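Local atomic coordinates of methyltransferase domain-containing protein (Deinococcus radiodurans, PDB entry 3M33), a protein that is of unknown function but probably acts as a methyltransferase. Residues A[23-34]-A[205-213]. Sequence-based numbering, arbitrary orientation.
Sequences HPWARVLSGPDP and PYREERHLV. With SO4 (sulfate ion), chain I; SO4 (sulfate ion), chain E.
With CG anti to the carbonyl carbon (chi1 -78°) and a bend at chi2 (-78°), Glu208 carries its carboxylate across to the ring of His23, which, with CG beside its backbone N, reaches in from the opposite direction. Histidine suits its place as a planar N-H donor: ND1 donates to Glu208 OE2 over 3.0 Å, the oxygen lying in the ring plane and using its syn lone pair. On its anti side the same oxygen accepts the hydroxyl of Tyr206 (OH to OE2 2.6 Å), and that hydroxyl in turn accepts Trp25 NE1 at 2.8 Å, close to the indole plane. Tyrosine suits this link, since one OH can receive the indole N-H and donate its own hydrogen to the acid, a short chain of hydrogen bonds. Glutamate offers a second oxygen for further donors: OE1 takes both terminal nitrogens of Arg210, NH1 and NH2, each at 3.0 Å, in an end-on salt bridge that arginine's paired amino groups allow. So many donors would be expected to favour the ionised acid. Proline offers a compact, apolar ring: Pro34 CG sits 4.0 Å above the centre of the Arg210 guanidinium, while Arg210 NE forms a salt bridge with Glu35. Beside the acid a sulfate, probably from the crystallisation liquor, receives a nearly straight bond from Arg27 NE (2.8 Å to O2) and a weak one from Arg210 NH2; a water joins it to Asp33 and Arg210. Together the arginines make a place where an anion can lodge, consistent with a pocket. Within the mixed sheet, strand 160-173 lies between strands 204-216 and 28-29, so residues 23-34 cross over it to their partners. Helix 176-186 packs against Trp25 and Tyr206, and helix 36-45 against Leu212.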
ATOM      1  N   HIS A  23      -4.987   2.955  -8.216  1.00 48.96           N
ATOM      2  CA  HIS A  23      -5.071   3.799  -9.393  1.00 46.04           C
ATOM      3  C   HIS A  23      -6.555   4.002  -9.728  1.00 51.00           C
ATOM      4  O   HIS A  23      -7.303   3.042  -9.747  1.00 52.87           O
ATOM      5  CB  HIS A  23      -4.317   3.153 -10.555  1.00 42.14           C
ATOM      6  CG  HIS A  23      -2.832   3.085 -10.350  1.00 51.59           C
ATOM      7  ND1 HIS A  23      -2.026   2.184 -11.019  1.00 47.09           N
ATOM      8  CD2 HIS A  23      -2.006   3.820  -9.566  1.00 49.79           C
ATOM      9  CE1 HIS A  23      -0.767   2.374 -10.662  1.00 46.15           C
ATOM     10  NE2 HIS A  23      -0.729   3.356  -9.776  1.00 50.03           N
ATOM     11  N   PRO A  24      -6.978   5.259  -9.966  1.00 48.56           N
ATOM     12  CA  PRO A  24      -8.385   5.698 -10.102  1.00 49.62           C
ATOM     13  C   PRO A  24      -9.038   5.402 -11.451  1.00 51.73           C
ATOM     14  O   PRO A  24     -10.260   5.464 -11.564  1.00 54.21           O
ATOM     15  CB  PRO A  24      -8.307   7.231  -9.946  1.00 46.95           C
ATOM     16  CG  PRO A  24      -6.928   7.537  -9.512  1.00 52.31           C
ATOM     17  CD  PRO A  24      -6.046   6.393  -9.919  1.00 49.59           C
ATOM     18  N   TRP A  25      -8.233   5.118 -12.467  1.00 49.94           N
ATOM     19  CA  TRP A  25      -8.754   4.910 -13.808  1.00 48.87           C
ATOM     20  C   TRP A  25      -9.128   3.442 -14.048  1.00 49.69           C
ATOM     21  O   TRP A  25      -8.640   2.553 -13.361  1.00 49.73           O
ATOM     22  CB  TRP A  25      -7.728   5.387 -14.835  1.00 45.00           C
ATOM     23  CG  TRP A  25      -6.405   4.636 -14.813  1.00 39.38           C
ATOM     24  CD1 TRP A  25      -6.079   3.551 -15.563  1.00 36.49           C
ATOM     25  CD2 TRP A  25      -5.239   4.940 -14.022  1.00 45.71           C
ATOM     26  NE1 TRP A  25      -4.787   3.150 -15.292  1.00 40.76           N
ATOM     27  CE2 TRP A  25      -4.254   3.982 -14.342  1.00 36.02           C
ATOM     28  CE3 TRP A  25      -4.937   5.928 -13.074  1.00 49.43           C
ATOM     29  CZ2 TRP A  25      -2.981   3.984 -13.755  1.00 41.48           C
ATOM     30  CZ3 TRP A  25      -3.676   5.928 -12.485  1.00 47.74           C
ATOM     31  CH2 TRP A  25      -2.713   4.961 -12.828  1.00 48.92           C
ATOM     32  N   ALA A  26     -10.021   3.204 -15.001  1.00 40.30           N
ATOM     33  CA  ALA A  26     -10.349   1.857 -15.429  1.00 44.94           C
ATOM     34  C   ALA A  26      -9.156   1.265 -16.176  1.00 50.33           C
ATOM     35  O   ALA A  26      -8.513   1.959 -16.966  1.00 41.80           O
ATOM     36  CB  ALA A  26     -11.569   1.875 -16.316  1.00 42.12           C
ATOM     37  N   ARG A  27      -8.857  -0.009 -15.916  1.00 47.54           N
ATOM     38  CA  ARG A  27      -7.724  -0.681 -16.548  1.00 40.42           C
ATOM     39  C   ARG A  27      -7.962  -2.179 -16.582  1.00 40.57           C
ATOM     40  O   ARG A  27      -8.594  -2.723 -15.676  1.00 42.52           O
ATOM     41  CB  ARG A  27      -6.444  -0.392 -15.764  1.00 40.83           C
ATOM     42  CG  ARG A  27      -6.512  -0.874 -14.301  1.00 43.62           C
ATOM     43  CD  ARG A  27      -6.118   0.218 -13.323  1.00 46.12           C
ATOM     44  NE  ARG A  27      -6.124  -0.273 -11.952  1.00 51.49           N
ATOM     45  CZ  ARG A  27      -7.152  -0.161 -11.113  1.00 50.34           C
ATOM     46  NH1 ARG A  27      -8.270   0.460 -11.494  1.00 38.67           N
ATOM     47  NH2 ARG A  27      -7.055  -0.658  -9.880  1.00 46.16           N
ATOM     48  N   VAL A  28      -7.468  -2.836 -17.630  1.00 40.30           N
ATOM     49  CA  VAL A  28      -7.484  -4.294 -17.730  1.00 39.27           C
ATOM     50  C   VAL A  28      -6.038  -4.815 -17.769  1.00 43.80           C
ATOM     51  O   VAL A  28      -5.228  -4.369 -18.585  1.00 40.75           O
ATOM     52  CB  VAL A  28      -8.188  -4.771 -19.018  1.00 45.28           C
ATOM     53  CG1 VAL A  28      -8.085  -6.299 -19.161  1.00 37.30           C
ATOM     54  CG2 VAL A  28      -9.640  -4.320 -19.053  1.00 44.43           C
ATOM     55  N   LEU A  29      -5.712  -5.754 -16.890  1.00 43.16           N
ATOM     56  CA  LEU A  29      -4.376  -6.345 -16.870  1.00 38.26           C
ATOM     57  C   LEU A  29      -4.247  -7.380 -17.982  1.00 40.23           C
ATOM     58  O   LEU A  29      -5.130  -8.224 -18.142  1.00 44.24           O
ATOM     59  CB  LEU A  29      -4.118  -7.018 -15.511  1.00 34.14           C
ATOM     60  CG  LEU A  29      -4.134  -6.091 -14.295  1.00 41.34           C
ATOM     61  CD1 LEU A  29      -4.275  -6.888 -12.995  1.00 41.24           C
ATOM     62  CD2 LEU A  29      -2.891  -5.240 -14.278  1.00 39.12           C
ATOM     63  N   SER A  30      -3.155  -7.330 -18.746  1.00 39.12           N
ATOM     64  CA  SER A  30      -2.869  -8.389 -19.715  1.00 34.72           C
ATOM     65  C   SER A  30      -2.107  -9.538 -19.074  1.00 33.98           C
ATOM     66  O   SER A  30      -1.977 -10.596 -19.660  1.00 39.90           O
ATOM     67  CB  SER A  30      -2.060  -7.861 -20.896  1.00 38.51           C
ATOM     68  OG  SER A  30      -2.891  -7.261 -21.862  1.00 54.09           O
ATOM     69  N   GLY A  31      -1.576  -9.328 -17.878  1.00 34.35           N
ATOM     70  CA  GLY A  31      -0.899 -10.404 -17.160  1.00 32.19           C
ATOM     71  C   GLY A  31      -1.299 -10.425 -15.683  1.00 37.26           C
ATOM     72  O   GLY A  31      -2.181  -9.683 -15.287  1.00 38.73           O
ATOM     73  N   PRO A  32      -0.657 -11.286 -14.874  1.00 36.78           N
ATOM     74  CA  PRO A  32      -0.978 -11.469 -13.450  1.00 35.69           C
ATOM     75  C   PRO A  32      -0.897 -10.158 -12.663  1.00 39.89           C
ATOM     76  O   PRO A  32       0.011  -9.361 -12.900  1.00 36.45           O
ATOM     77  CB  PRO A  32       0.121 -12.414 -12.950  1.00 34.53           C
ATOM     78  CG  PRO A  32       0.686 -13.056 -14.173  1.00 42.84           C
ATOM     79  CD  PRO A  32       0.459 -12.138 -15.324  1.00 34.65           C
ATOM     80  N   ASP A  33      -1.820  -9.958 -11.727  1.00 32.11           N
ATOM     81  CA  ASP A  33      -1.828  -8.761 -10.884  1.00 34.35           C
ATOM     82  C   ASP A  33      -0.461  -8.613 -10.271  1.00 31.02           C
ATOM     83  O   ASP A  33       0.043  -9.558  -9.697  1.00 33.72           O
ATOM     84  CB  ASP A  33      -2.865  -8.908  -9.767  1.00 38.34           C
ATOM     85  CG  ASP A  33      -2.994  -7.640  -8.902  1.00 49.48           C
ATOM     86  OD1 ASP A  33      -4.133  -7.163  -8.711  1.00 55.64           O
ATOM     87  OD2 ASP A  33      -1.971  -7.102  -8.431  1.00 46.38           O
ATOM     88  N   PRO A  34       0.151  -7.425 -10.383  1.00 33.39           N
ATOM     89  CA  PRO A  34       1.527  -7.275  -9.896  1.00 36.63           C
ATOM     90  C   PRO A  34       1.645  -7.220  -8.374  1.00 42.17           C
ATOM     91  O   PRO A  34       2.767  -7.104  -7.879  1.00 39.68           O
ATOM     92  CB  PRO A  34       1.974  -5.942 -10.520  1.00 34.35           C
ATOM     93  CG  PRO A  34       0.715  -5.177 -10.680  1.00 30.13           C
ATOM     94  CD  PRO A  34      -0.346  -6.197 -11.019  1.00 39.77           C
ATOM     95  N   PRO A 205      -1.938   1.161 -24.088  1.00 52.00           N
ATOM     96  CA  PRO A 205      -1.040   0.255 -23.360  1.00 46.35           C
ATOM     97  C   PRO A 205      -0.065   0.993 -22.432  1.00 49.68           C
ATOM     98  O   PRO A 205       0.496   2.014 -22.804  1.00 42.32           O
ATOM     99  CB  PRO A 205      -0.238  -0.407 -24.478  1.00 52.09           C
ATOM    100  CG  PRO A 205      -0.542   0.398 -25.751  1.00 54.41           C
ATOM    101  CD  PRO A 205      -1.363   1.570 -25.375  1.00 53.22           C
ATOM    102  N   TYR A 206       0.147   0.460 -21.233  1.00 40.89           N
ATOM    103  CA  TYR A 206       1.116   1.030 -20.304  1.00 38.23           C
ATOM    104  C   TYR A 206       1.498  -0.094 -19.333  1.00 44.97           C
ATOM    105  O   TYR A 206       0.934  -1.199 -19.402  1.00 43.70           O
ATOM    106  CB  TYR A 206       0.517   2.242 -19.558  1.00 37.70           C
ATOM    107  CG  TYR A 206      -0.522   1.863 -18.530  1.00 37.13           C
ATOM    108  CD1 TYR A 206      -0.186   1.764 -17.181  1.00 36.63           C
ATOM    109  CD2 TYR A 206      -1.838   1.584 -18.902  1.00 41.61           C
ATOM    110  CE1 TYR A 206      -1.129   1.402 -16.225  1.00 34.19           C
ATOM    111  CE2 TYR A 206      -2.797   1.213 -17.944  1.00 39.79           C
ATOM    112  CZ  TYR A 206      -2.424   1.123 -16.609  1.00 38.89           C
ATOM    113  OH  TYR A 206      -3.337   0.752 -15.649  1.00 37.78           O
ATOM    114  N   ARG A 207       2.449   0.165 -18.442  1.00 37.55           N
ATOM    115  CA  ARG A 207       2.873  -0.865 -17.504  1.00 38.17           C
ATOM    116  C   ARG A 207       2.371  -0.553 -16.101  1.00 41.93           C
ATOM    117  O   ARG A 207       2.522   0.553 -15.622  1.00 35.37           O
ATOM    118  CB  ARG A 207       4.393  -0.986 -17.486  1.00 37.97           C
ATOM    119  CG  ARG A 207       4.992  -1.234 -18.853  1.00 45.93           C
ATOM    120  CD  ARG A 207       4.663  -2.640 -19.342  1.00 59.57           C
ATOM    121  NE  ARG A 207       5.748  -3.557 -19.022  1.00 73.50           N
ATOM    122  CZ  ARG A 207       6.422  -4.256 -19.924  1.00 83.03           C
ATOM    123  NH1 ARG A 207       7.411  -5.054 -19.535  1.00 87.47           N
ATOM    124  NH2 ARG A 207       6.102  -4.160 -21.209  1.00 85.71           N
ATOM    125  N   GLU A 208       1.750  -1.521 -15.450  1.00 39.53           N
ATOM    126  CA  GLU A 208       1.505  -1.388 -14.025  1.00 38.31           C
ATOM    127  C   GLU A 208       2.752  -1.934 -13.342  1.00 34.21           C
ATOM    128  O   GLU A 208       3.117  -3.086 -13.547  1.00 36.20           O
ATOM    129  CB  GLU A 208       0.269  -2.210 -13.620  1.00 38.32           C
ATOM    130  CG  GLU A 208      -1.071  -1.555 -13.965  1.00 35.60           C
ATOM    131  CD  GLU A 208      -1.450  -0.449 -12.983  1.00 38.90           C
ATOM    132  OE1 GLU A 208      -0.797  -0.352 -11.911  1.00 40.45           O
ATOM    133  OE2 GLU A 208      -2.405   0.310 -13.273  1.00 41.52           O
ATOM    134  N   GLU A 209       3.410  -1.127 -12.525  1.00 35.95           N
ATOM    135  CA  GLU A 209       4.666  -1.565 -11.936  1.00 36.96           C
ATOM    136  C   GLU A 209       4.661  -1.464 -10.415  1.00 36.58           C
ATOM    137  O   GLU A 209       4.038  -0.580  -9.850  1.00 35.46           O
ATOM    138  CB  GLU A 209       5.836  -0.779 -12.553  1.00 35.29           C
ATOM    139  CG  GLU A 209       5.745  -0.734 -14.064  1.00 36.30           C
ATOM    140  CD  GLU A 209       7.022  -0.256 -14.747  1.00 34.81           C
ATOM    141  OE1 GLU A 209       7.556   0.799 -14.363  1.00 39.34           O
ATOM    142  OE2 GLU A 209       7.484  -0.951 -15.669  1.00 38.21           O
ATOM    143  N   ARG A 210       5.359  -2.381  -9.752  1.00 30.55           N
ATOM    144  CA  ARG A 210       5.394  -2.394  -8.295  1.00 37.78           C
ATOM    145  C   ARG A 210       6.798  -2.698  -7.787  1.00 36.87           C
ATOM    146  O   ARG A 210       7.566  -3.382  -8.452  1.00 34.59           O
ATOM    147  CB  ARG A 210       4.420  -3.433  -7.735  1.00 35.89           C
ATOM    148  CG  ARG A 210       2.981  -3.267  -8.202  1.00 25.97           C
ATOM    149  CD  ARG A 210       2.233  -2.124  -7.472  1.00 26.72           C
ATOM    150  NE  ARG A 210       0.818  -2.142  -7.846  1.00 34.14           N
ATOM    151  CZ  ARG A 210       0.345  -1.595  -8.960  1.00 40.70           C
ATOM    152  NH1 ARG A 210       1.185  -0.982  -9.788  1.00 36.10           N
ATOM    153  NH2 ARG A 210      -0.952  -1.674  -9.262  1.00 36.58           N
ATOM    154  N   HIS A 211       7.116  -2.190  -6.601  1.00 33.05           N
ATOM    155  CA  HIS A 211       8.400  -2.441  -5.960  1.00 32.54           C
ATOM    156  C   HIS A 211       8.133  -3.093  -4.609  1.00 32.43           C
ATOM    157  O   HIS A 211       7.665  -2.430  -3.693  1.00 32.28           O
ATOM    158  CB  HIS A 211       9.116  -1.103  -5.735  1.00 28.66           C
ATOM    159  CG  HIS A 211      10.487  -1.226  -5.148  1.00 32.16           C
ATOM    160  ND1 HIS A 211      11.180  -0.136  -4.655  1.00 36.89           N
ATOM    161  CD2 HIS A 211      11.308  -2.292  -4.996  1.00 33.90           C
ATOM    162  CE1 HIS A 211      12.362  -0.530  -4.219  1.00 38.24           C
ATOM    163  NE2 HIS A 211      12.463  -1.834  -4.403  1.00 36.05           N
ATOM    164  N   LEU A 212       8.432  -4.383  -4.477  1.00 34.06           N
ATOM    165  CA  LEU A 212       8.204  -5.088  -3.215  1.00 32.97           C
ATOM    166  C   LEU A 212       9.476  -5.155  -2.405  1.00 37.12           C
ATOM    167  O   LEU A 212      10.538  -5.458  -2.949  1.00 32.92           O
ATOM    168  CB  LEU A 212       7.734  -6.523  -3.461  1.00 35.02           C
ATOM    169  CG  LEU A 212       6.332  -6.852  -3.944  1.00 46.78           C
ATOM    170  CD1 LEU A 212       6.061  -6.246  -5.309  1.00 54.17           C
ATOM    171  CD2 LEU A 212       6.161  -8.369  -3.992  1.00 47.51           C
ATOM    172  N   VAL A 213       9.368  -4.910  -1.101  1.00 30.91           N
ATOM    173  CA  VAL A 213      10.530  -4.933  -0.230  1.00 32.64           C
ATOM    174  C   VAL A 213      10.177  -5.633   1.074  1.00 34.70           C
ATOM    175  O   VAL A 213       9.214  -5.266   1.745  1.00 38.68           O
ATOM    176  CB  VAL A 213      11.047  -3.488   0.080  1.00 33.83           C
ATOM    177  CG1 VAL A 213      12.162  -3.510   1.103  1.00 31.00           C
ATOM    178  CG2 VAL A 213      11.525  -2.801  -1.185  1.00 33.61           C
TER
HETATM  179  S   SO4 I 230      -3.980  -2.724 -10.913  0.50 63.78           S
HETATM  180  O1  SO4 I 230      -4.392  -3.419  -9.692  0.50 62.66           O
HETATM  181  O2  SO4 I 230      -3.797  -1.297 -10.664  0.50 59.49           O
HETATM  182  O3  SO4 I 230      -2.728  -3.302 -11.387  0.50 63.66           O
HETATM  183  O4  SO4 I 230      -5.017  -2.878 -11.927  0.50 68.43           O
HETATM  184  S   SO4 E 226       4.233  -0.226 -23.297  0.50 84.09           S
HETATM  185  O1  SO4 E 226       4.877  -1.160 -22.373  0.50 78.71           O
HETATM  186  O2  SO4 E 226       2.849  -0.632 -23.522  0.50 77.90           O
HETATM  187  O3  SO4 E 226       4.257   1.126 -22.738  0.50 82.07           O
HETATM  188  O4  SO4 E 226       4.938  -0.240 -24.578  0.50 86.01           O
HETATM  189  O   HOH W   1      -2.378  -4.200  -8.295  1.00 43.33           O